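Local coordinates for zinc peptidase (Vibrio cholerae, PDB 2GU1), which cuts the peptide cross-links between peptidoglycan strands as a zinc-dependent DD-endopeptidase, probably letting new glycans be inserted as the cell wall expands, at residues Val253-Leu266 and Arg277-Gly289. Residues are numbered along the deposited sequence; the frame is centred on the assembly and turned at random.
Sequences VIVVRKHPYAGNYL and RYLHLDKILVKKG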
loop_
_atom_site.group_PDB
_atom_site.type_symbol
_atom_site.label_atom_id
_atom_site.label_comp_id
_atom_site.label_asym_id
_atom_site.label_seq_id
_atom_site.Cartn_x
_atom_site.Cartn_y
_atom_site.Cartn_z
ATOM N N VAL A 253 -10.551 4.467 -0.183
ATOM C CA VAL A 253 -10.576 3.023 -0.288
ATOM C C VAL A 253 -9.956 2.662 -1.631
ATOM O O VAL A 253 -10.467 3.053 -2.678
ATOM C CB VAL A 253 -12.025 2.499 -0.239
ATOM C CG1 VAL A 253 -12.032 0.988 -0.327
ATOM C CG2 VAL A 253 -12.700 2.973 1.037
ATOM N N ILE A 254 -8.855 1.919 -1.604
ATOM C CA ILE A 254 -8.193 1.539 -2.837
ATOM C C ILE A 254 -8.327 0.055 -3.138
ATOM O O ILE A 254 -8.147 -0.365 -4.280
ATOM C CB ILE A 254 -6.689 1.915 -2.809
ATOM C CG1 ILE A 254 -5.991 1.235 -1.630
ATOM C CG2 ILE A 254 -6.537 3.428 -2.702
ATOM C CD1 ILE A 254 -4.507 1.546 -1.543
ATOM N N VAL A 255 -8.647 -0.740 -2.117
ATOM C CA VAL A 255 -8.796 -2.179 -2.299
ATOM C C VAL A 255 -9.954 -2.750 -1.486
ATOM O O VAL A 255 -10.121 -2.425 -0.312
ATOM C CB VAL A 255 -7.514 -2.928 -1.894
ATOM C CG1 VAL A 255 -7.701 -4.424 -2.077
ATOM C CG2 VAL A 255 -6.339 -2.428 -2.712
ATOM N N VAL A 256 -10.739 -3.608 -2.127
ATOM C CA VAL A 256 -11.889 -4.266 -1.504
ATOM C C VAL A 256 -11.917 -5.674 -2.080
ATOM O O VAL A 256 -12.409 -5.876 -3.191
ATOM C CB VAL A 256 -13.214 -3.560 -1.867
ATOM C CG1 VAL A 256 -14.388 -4.283 -1.226
ATOM C CG2 VAL A 256 -13.176 -2.123 -1.417
ATOM N N ARG A 257 -11.388 -6.642 -1.335
ATOM C CA ARG A 257 -11.336 -8.017 -1.815
ATOM C C ARG A 257 -11.811 -9.093 -0.854
ATOM O O ARG A 257 -11.927 -8.877 0.354
ATOM C CB ARG A 257 -9.908 -8.392 -2.213
ATOM C CG ARG A 257 -9.287 -7.537 -3.286
ATOM C CD ARG A 257 -8.129 -8.284 -3.933
ATOM N NE ARG A 257 -7.300 -7.405 -4.751
ATOM C CZ ARG A 257 -7.763 -6.641 -5.734
ATOM N NH1 ARG A 257 -9.057 -6.646 -6.030
ATOM N NH2 ARG A 257 -6.928 -5.868 -6.418
ATOM N N LYS A 258 -12.069 -10.266 -1.427
ATOM C CA LYS A 258 -12.465 -11.443 -0.673
ATOM C C LYS A 258 -11.328 -12.425 -0.945
ATOM O O LYS A 258 -11.232 -12.993 -2.032
ATOM C CB LYS A 258 -13.785 -12.022 -1.189
ATOM C CG LYS A 258 -14.439 -13.010 -0.221
ATOM C CD LYS A 258 -13.507 -14.159 0.143
ATOM C CE LYS A 258 -13.804 -14.711 1.537
ATOM N NZ LYS A 258 -12.836 -15.776 1.947
ATOM N N HIS A 259 -10.472 -12.617 0.049
ATOM C CA HIS A 259 -9.321 -13.498 -0.072
ATOM C C HIS A 259 -9.590 -14.824 0.641
ATOM O O HIS A 259 -10.163 -14.851 1.729
ATOM C CB HIS A 259 -8.106 -12.783 0.526
ATOM C CG HIS A 259 -6.797 -13.454 0.253
ATOM N ND1 HIS A 259 -6.375 -14.575 0.936
ATOM C CD2 HIS A 259 -5.795 -13.131 -0.598
ATOM C CE1 HIS A 259 -5.166 -14.909 0.521
ATOM N NE2 HIS A 259 -4.791 -14.049 -0.409
ATOM N N PRO A 260 -9.184 -15.947 0.028
ATOM C CA PRO A 260 -9.400 -17.270 0.625
ATOM C C PRO A 260 -8.836 -17.403 2.038
ATOM O O PRO A 260 -9.398 -18.116 2.878
ATOM C CB PRO A 260 -8.699 -18.216 -0.354
ATOM C CG PRO A 260 -8.768 -17.475 -1.663
ATOM C CD PRO A 260 -8.481 -16.056 -1.264
ATOM N N TYR A 261 -7.732 -16.713 2.299
ATOM C CA TYR A 261 -7.090 -16.792 3.603
ATOM C C TYR A 261 -7.207 -15.534 4.455
ATOM O O TYR A 261 -7.363 -15.619 5.675
ATOM C CB TYR A 261 -5.628 -17.186 3.400
ATOM C CG TYR A 261 -5.519 -18.567 2.797
ATOM C CD1 TYR A 261 -5.591 -19.703 3.598
ATOM C CD2 TYR A 261 -5.463 -18.740 1.412
ATOM C CE1 TYR A 261 -5.620 -20.978 3.041
ATOM C CE2 TYR A 261 -5.491 -20.013 0.842
ATOM C CZ TYR A 261 -5.573 -21.126 1.662
ATOM O OH TYR A 261 -5.631 -22.385 1.105
ATOM N N ALA A 262 -7.137 -14.373 3.820
ATOM C CA ALA A 262 -7.258 -13.116 4.555
ATOM C C ALA A 262 -8.737 -12.772 4.710
ATOM O O ALA A 262 -9.091 -11.805 5.383
ATOM C CB ALA A 262 -6.531 -12.002 3.818
ATOM N N GLY A 263 -9.591 -13.583 4.092
ATOM C CA GLY A 263 -11.029 -13.360 4.154
ATOM C C GLY A 263 -11.360 -12.043 3.484
ATOM O O GLY A 263 -10.633 -11.606 2.586
ATOM N N ASN A 264 -12.457 -11.411 3.896
ATOM C CA ASN A 264 -12.830 -10.116 3.340
ATOM C C ASN A 264 -11.862 -9.081 3.910
ATOM O O ASN A 264 -11.652 -9.019 5.129
ATOM C CB ASN A 264 -14.257 -9.737 3.746
ATOM C CG ASN A 264 -15.296 -10.665 3.160
ATOM O OD1 ASN A 264 -15.374 -10.832 1.946
ATOM N ND2 ASN A 264 -16.109 -11.271 4.020
ATOM N N TYR A 265 -11.252 -8.277 3.044
ATOM C CA TYR A 265 -10.334 -7.274 3.553
ATOM C C TYR A 265 -10.404 -5.980 2.782
ATOM O O TYR A 265 -10.916 -5.918 1.654
ATOM C CB TYR A 265 -8.895 -7.831 3.641
ATOM C CG TYR A 265 -8.079 -7.851 2.366
ATOM C CD1 TYR A 265 -7.308 -6.750 1.991
ATOM C CD2 TYR A 265 -8.023 -8.996 1.575
ATOM C CE1 TYR A 265 -6.484 -6.796 0.858
ATOM C CE2 TYR A 265 -7.204 -9.053 0.441
ATOM C CZ TYR A 265 -6.433 -7.956 0.092
ATOM O OH TYR A 265 -5.575 -8.036 -0.994
ATOM N N LEU A 266 -9.902 -4.932 3.413
ATOM C CA LEU A 266 -9.958 -3.604 2.840
ATOM C C LEU A 266 -8.614 -2.915 3.024
ATOM O O LEU A 266 -7.886 -3.194 3.977
ATOM C CB LEU A 266 -11.049 -2.827 3.587
ATOM C CG LEU A 266 -11.801 -1.611 3.060
ATOM C CD1 LEU A 266 -12.617 -1.984 1.827
ATOM C CD2 LEU A 266 -12.727 -1.111 4.164
ATOM N N ARG A 277 -4.629 -1.655 6.463
ATOM C CA ARG A 277 -5.351 -2.835 5.989
ATOM C C ARG A 277 -6.218 -3.393 7.107
ATOM O O ARG A 277 -5.823 -3.355 8.282
ATOM C CB ARG A 277 -4.383 -3.938 5.566
ATOM C CG ARG A 277 -3.487 -3.596 4.413
ATOM C CD ARG A 277 -2.567 -4.775 4.182
ATOM N NE ARG A 277 -1.844 -4.676 2.927
ATOM C CZ ARG A 277 -0.777 -5.405 2.639
ATOM N NH1 ARG A 277 -0.318 -6.277 3.528
ATOM N NH2 ARG A 277 -0.179 -5.275 1.460
ATOM N N TYR A 278 -7.374 -3.939 6.732
ATOM C CA TYR A 278 -8.324 -4.504 7.692
ATOM C C TYR A 278 -8.738 -5.884 7.148
ATOM O O TYR A 278 -9.392 -5.974 6.112
ATOM C CB TYR A 278 -9.547 -3.574 7.802
ATOM C CG TYR A 278 -9.202 -2.107 8.032
ATOM C CD1 TYR A 278 -9.281 -1.537 9.305
ATOM C CD2 TYR A 278 -8.749 -1.306 6.984
ATOM C CE1 TYR A 278 -8.908 -0.210 9.524
ATOM C CE2 TYR A 278 -8.372 0.021 7.194
ATOM C CZ TYR A 278 -8.448 0.561 8.464
ATOM O OH TYR A 278 -8.014 1.854 8.674
ATOM N N LEU A 279 -8.367 -6.952 7.852
ATOM C CA LEU A 279 -8.665 -8.310 7.400
ATOM C C LEU A 279 -9.682 -9.113 8.204
ATOM O O LEU A 279 -10.032 -8.761 9.334
ATOM C CB LEU A 279 -7.377 -9.127 7.327
ATOM C CG LEU A 279 -6.348 -8.837 6.237
ATOM C CD1 LEU A 279 -5.909 -7.387 6.281
ATOM C CD2 LEU A 279 -5.150 -9.784 6.441
ATOM N N HIS A 280 -10.135 -10.202 7.584
ATOM C CA HIS A 280 -11.095 -11.134 8.168
ATOM C C HIS A 280 -12.458 -10.519 8.469
ATOM O O HIS A 280 -13.228 -11.052 9.268
ATOM C CB HIS A 280 -10.505 -11.737 9.444
ATOM C CG HIS A 280 -9.142 -12.327 9.250
ATOM N ND1 HIS A 280 -8.897 -13.367 8.379
ATOM C CD2 HIS A 280 -7.947 -12.018 9.807
ATOM C CE1 HIS A 280 -7.612 -13.673 8.407
ATOM N NE2 HIS A 280 -7.012 -12.869 9.267
ATOM N N LEU A 281 -12.763 -9.413 7.811
ATOM C CA LEU A 281 -14.027 -8.729 8.026
ATOM C C LEU A 281 -15.254 -9.585 7.715
ATOM O O LEU A 281 -15.255 -10.389 6.778
ATOM C CB LEU A 281 -14.059 -7.455 7.177
ATOM C CG LEU A 281 -12.918 -6.452 7.406
ATOM C CD1 LEU A 281 -12.978 -5.365 6.354
ATOM C CD2 LEU A 281 -13.033 -5.845 8.815
ATOM N N ASP A 282 -16.305 -9.418 8.509
ATOM C CA ASP A 282 -17.534 -10.160 8.274
ATOM C C ASP A 282 -18.288 -9.453 7.148
ATOM O O ASP A 282 -18.932 -10.091 6.316
ATOM C CB ASP A 282 -18.424 -10.175 9.521
ATOM C CG ASP A 282 -19.694 -10.977 9.305
ATOM O OD1 ASP A 282 -19.587 -12.199 9.101
ATOM O OD2 ASP A 282 -20.798 -10.393 9.318
ATOM N N LYS A 283 -18.173 -8.129 7.121
ATOM C CA LYS A 283 -18.854 -7.306 6.123
ATOM C C LYS A 283 -18.094 -6.006 5.856
ATOM O O LYS A 283 -17.563 -5.395 6.786
ATOM C CB LYS A 283 -20.261 -6.964 6.624
ATOM C CG LYS A 283 -21.116 -6.162 5.654
ATOM C CD LYS A 283 -21.503 -7.003 4.443
ATOM C CE LYS A 283 -22.490 -6.269 3.539
ATOM N NZ LYS A 283 -22.914 -7.117 2.387
ATOM N N ILE A 284 -18.054 -5.582 4.591
ATOM C CA ILE A 284 -17.381 -4.338 4.206
ATOM C C ILE A 284 -18.472 -3.328 3.840
ATOM O O ILE A 284 -19.334 -3.618 3.014
ATOM C CB ILE A 284 -16.420 -4.570 2.997
ATOM C CG1 ILE A 284 -15.180 -5.336 3.473
ATOM C CG2 ILE A 284 -16.010 -3.227 2.366
ATOM C CD1 ILE A 284 -14.205 -5.723 2.376
ATOM N N LEU A 285 -18.430 -2.152 4.458
ATOM C CA LEU A 285 -19.444 -1.122 4.234
ATOM C C LEU A 285 -19.063 0.020 3.294
ATOM O O LEU A 285 -19.799 1.006 3.183
ATOM C CB LEU A 285 -19.875 -0.533 5.579
ATOM C CG LEU A 285 -20.525 -1.493 6.579
ATOM C CD1 LEU A 285 -20.705 -0.779 7.909
ATOM C CD2 LEU A 285 -21.871 -1.985 6.041
ATOM N N VAL A 286 -17.926 -0.104 2.620
ATOM C CA VAL A 286 -17.480 0.936 1.700
ATOM C C VAL A 286 -17.072 0.296 0.380
ATOM O O VAL A 286 -16.977 -0.926 0.281
ATOM C CB VAL A 286 -16.274 1.723 2.277
ATOM C CG1 VAL A 286 -16.727 2.601 3.432
ATOM C CG2 VAL A 286 -15.206 0.757 2.751
ATOM N N LYS A 287 -16.833 1.118 -0.633
ATOM C CA LYS A 287 -16.438 0.601 -1.938
ATOM C C LYS A 287 -15.194 1.305 -2.462
ATOM O O LYS A 287 -14.816 2.366 -1.964
ATOM C CB LYS A 287 -17.582 0.776 -2.941
ATOM C CG LYS A 287 -17.273 0.205 -4.314
ATOM C CD LYS A 287 -18.393 0.454 -5.306
ATOM C CE LYS A 287 -18.033 -0.107 -6.675
ATOM N NZ LYS A 287 -16.767 0.492 -7.196
ATOM N N LYS A 288 -14.557 0.708 -3.467
ATOM C CA LYS A 288 -13.368 1.297 -4.070
ATOM C C LYS A 288 -13.646 2.737 -4.477
ATOM O O LYS A 288 -14.761 3.069 -4.881
ATOM C CB LYS A 288 -12.948 0.526 -5.319
ATOM C CG LYS A 288 -12.125 -0.725 -5.068
ATOM C CD LYS A 288 -11.457 -1.181 -6.360
ATOM C CE LYS A 288 -10.553 -0.088 -6.921
ATOM N NZ LYS A 288 -9.959 -0.450 -8.243
ATOM N N GLY A 289 -12.626 3.581 -4.372
ATOM C CA GLY A 289 -12.773 4.974 -4.752
ATOM C C GLY A 289 -13.473 5.851 -3.734
ATOM O O GLY A 289 -13.374 7.073 -3.794
#
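In the M23 peptidase domain, the antiparallel sheet beside the catalytic zinc contains the hairpin of strands 265-269 and 274-281, after which the chain folds back to pack against Val253 and Val256 of strand 251-259. Leu266 and Tyr278 form a hydrogen-bonded pair of the hairpin: Leu266 N donates to Tyr278 O (2.9 Å), and Tyr278 N donates to Leu266 O. Toward the zinc, each segment turns a corner, at Asn264 and at His280. Here His280 N bonds Ala262 O and Leu281 N bonds Asn264 O, while Asn264 CG, anti to its carbonyl carbon (chi1 -65°), sets the amide beside the backbone N, where ND2 can reach Leu281 O. That bond is 3.0 Å long, with the oxygen almost exactly in the amide plane, and Thr304 OG1 bonds the same carbonyl and also Asn264 N. The His280 ring edge meets Tyr261 O through CE1 (3.4 Å), its ND1 bonds Thr304 O, and the side chain lies about 6 Å from the zinc ion. Leu279, whose CD2 touches Ala262 CB at 3.7 Å, neighbours the zinc ligand His313. Away from the corners, Leu266 rests its two methyls on the returning chain: CD1 meets Ile284 CG2, and CD2 presses on Val286 CG2 at a tight 3.4 Å, the two side chains crossing at about a right angle. Ile284 CD1 also reaches Val256 CG1, the side chains running past each other in opposite directions. Farther along, Val253 CG2 touches Val286 CG2 (3.8 Å), and Gly289 N closes the far end with a 2.8 Å bond to Val253 O.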